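Local coordinates for pyruvate formate-lyase 2 (Archaeoglobus fulgidus, PDB 2F3O), which probably acts as a lyase of the glycyl radical enzyme family, its exact substrate and reaction remaining undetermined, at residues Leu147-Ile153 with Leu501-Asn505. Sequence-based numbering, arbitrary orientation.
Sequences LTEIAGI and LSYAN
Where the loop following strand 145-147 meets helix 477-508, inside the pyruvate formate lyase-like fold, Asn505 joins the two backbones through its carboxamide. Its ND2 donates to Glu149 O at 3.0 Å with an N-H...O angle of 158°. A second, nearly straight bond runs from ND2 to Leu501 O, one helical turn back, at 2.9 Å. Both acceptors lie within 4° of the amide plane, so the two bonds fix the rotation of that flat group. Leu501 O accepts the helical Asn505 N as well, on the opposite face of its carbonyl plane from ND2. Ile153 CD1 lies over one face of the Asn505 amide, 3.6 Å from CG. Nearer the start of the loop, Leu501 CD2 packs against Leu147 CG at 4.1 Å and Ile150 CD1 at 4.3 Å. With CG beside the backbone N (chi1 -68°) and the chain extended beyond it, Glu149 carries its carboxylate past Leu501 CB to hydrogen bonds, OE2 with Ser498 OG and OE1 with Ser438 OG. A leucine replacing Asn505 would probably leave Glu149 O without this donor and remove the side-chain bond to Leu501 O, the loop then less firmly tied to the helix. In this buried contact the in-plane NH2 thus links a loop carbonyl to a helix carbonyl while the helix keeps its own bond.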
loop_
_atom_site.group_PDB
_atom_site.type_symbol
_atom_site.label_atom_id
_atom_site.label_comp_id
_atom_site.label_asym_id
_atom_site.label_seq_id
_atom_site.Cartn_x
_atom_site.Cartn_y
_atom_site.Cartn_z
ATOM N N LEU A 147 25.434 22.373 2.378
ATOM C CA LEU A 147 24.110 21.883 2.010
ATOM C C LEU A 147 23.426 22.911 1.116
ATOM O O LEU A 147 23.066 23.989 1.575
ATOM C CB LEU A 147 23.281 21.728 3.284
ATOM C CG LEU A 147 23.130 20.411 4.056
ATOM C CD1 LEU A 147 24.238 19.441 3.788
ATOM C CD2 LEU A 147 22.997 20.716 5.545
ATOM N N THR A 148 23.224 22.583 -0.150
ATOM C CA THR A 148 22.740 23.586 -1.079
ATOM C C THR A 148 21.241 23.686 -1.171
ATOM O O THR A 148 20.739 24.599 -1.799
ATOM C CB THR A 148 23.157 23.289 -2.486
ATOM O OG1 THR A 148 22.348 22.219 -2.960
ATOM C CG2 THR A 148 24.606 22.899 -2.528
ATOM N N GLU A 149 20.504 22.764 -0.565
ATOM C CA GLU A 149 19.037 22.779 -0.722
ATOM C C GLU A 149 18.348 23.876 0.066
ATOM O O GLU A 149 17.137 23.991 0.015
ATOM C CB GLU A 149 18.432 21.424 -0.390
ATOM C CG GLU A 149 18.806 20.352 -1.380
ATOM C CD GLU A 149 18.494 18.967 -0.872
ATOM O OE1 GLU A 149 18.140 18.092 -1.689
ATOM O OE2 GLU A 149 18.600 18.745 0.347
ATOM N N ILE A 150 19.140 24.681 0.773
ATOM C CA ILE A 150 18.710 25.923 1.416
ATOM C C ILE A 150 18.215 26.855 0.320
ATOM O O ILE A 150 17.272 27.639 0.508
ATOM C CB ILE A 150 19.918 26.618 2.098
ATOM C CG1 ILE A 150 20.557 25.706 3.121
ATOM C CG2 ILE A 150 19.499 27.864 2.842
ATOM C CD1 ILE A 150 19.937 25.851 4.490
ATOM N N ALA A 151 18.854 26.730 -0.838
ATOM C CA ALA A 151 18.645 27.639 -1.944
ATOM C C ALA A 151 17.521 27.184 -2.854
ATOM O O ALA A 151 17.096 27.937 -3.736
ATOM C CB ALA A 151 19.928 27.783 -2.730
ATOM N N GLY A 152 17.048 25.958 -2.639
ATOM C CA GLY A 152 16.069 25.339 -3.537
ATOM C C GLY A 152 16.639 24.061 -4.129
ATOM O O GLY A 152 17.736 23.640 -3.739
ATOM N N ILE A 153 15.921 23.431 -5.061
ATOM C CA ILE A 153 16.392 22.153 -5.602
ATOM C C ILE A 153 16.997 22.222 -6.997
ATOM O O ILE A 153 18.191 21.992 -7.137
ATOM C CB ILE A 153 15.328 21.042 -5.560
ATOM C CG1 ILE A 153 14.667 20.997 -4.184
ATOM C CG2 ILE A 153 15.953 19.686 -5.929
ATOM C CD1 ILE A 153 15.596 20.601 -3.095
ATOM N N LEU A 501 15.756 19.477 4.831
ATOM C CA LEU A 501 15.643 20.488 3.788
ATOM C C LEU A 501 14.697 20.084 2.655
ATOM O O LEU A 501 14.054 20.955 2.064
ATOM C CB LEU A 501 17.026 20.798 3.217
ATOM C CG LEU A 501 17.807 22.021 3.708
ATOM C CD1 LEU A 501 17.086 22.703 4.805
ATOM C CD2 LEU A 501 19.237 21.672 4.136
ATOM N N SER A 502 14.616 18.783 2.349
ATOM C CA SER A 502 13.784 18.312 1.238
ATOM C C SER A 502 12.313 18.349 1.608
ATOM O O SER A 502 11.440 18.627 0.788
ATOM C CB SER A 502 14.183 16.915 0.786
ATOM O OG SER A 502 14.767 16.981 -0.509
ATOM N N TYR A 503 12.058 18.069 2.872
ATOM C CA TYR A 503 10.758 18.249 3.445
ATOM C C TYR A 503 10.436 19.752 3.452
ATOM O O TYR A 503 9.314 20.158 3.123
ATOM C CB TYR A 503 10.802 17.650 4.831
ATOM C CG TYR A 503 9.608 17.881 5.711
ATOM C CD1 TYR A 503 8.305 17.671 5.255
ATOM C CD2 TYR A 503 9.788 18.246 7.040
ATOM C CE1 TYR A 503 7.226 17.863 6.094
ATOM C CE2 TYR A 503 8.724 18.437 7.880
ATOM C CZ TYR A 503 7.444 18.247 7.417
ATOM O OH TYR A 503 6.396 18.448 8.302
ATOM N N ALA A 504 11.435 20.569 3.770
ATOM C CA ALA A 504 11.273 22.022 3.830
ATOM C C ALA A 504 10.922 22.621 2.482
ATOM O O ALA A 504 10.067 23.515 2.410
ATOM C CB ALA A 504 12.515 22.683 4.390
ATOM N N ASN A 505 11.575 22.130 1.426
ATOM C CA ASN A 505 11.262 22.549 0.076
ATOM C C ASN A 505 9.834 22.172 -0.273
ATOM O O ASN A 505 9.057 23.012 -0.696
ATOM C CB ASN A 505 12.219 21.923 -0.919
ATOM C CG ASN A 505 13.453 22.787 -1.172
ATOM O OD1 ASN A 505 13.500 23.538 -2.163
ATOM N ND2 ASN A 505 14.467 22.673 -0.292
#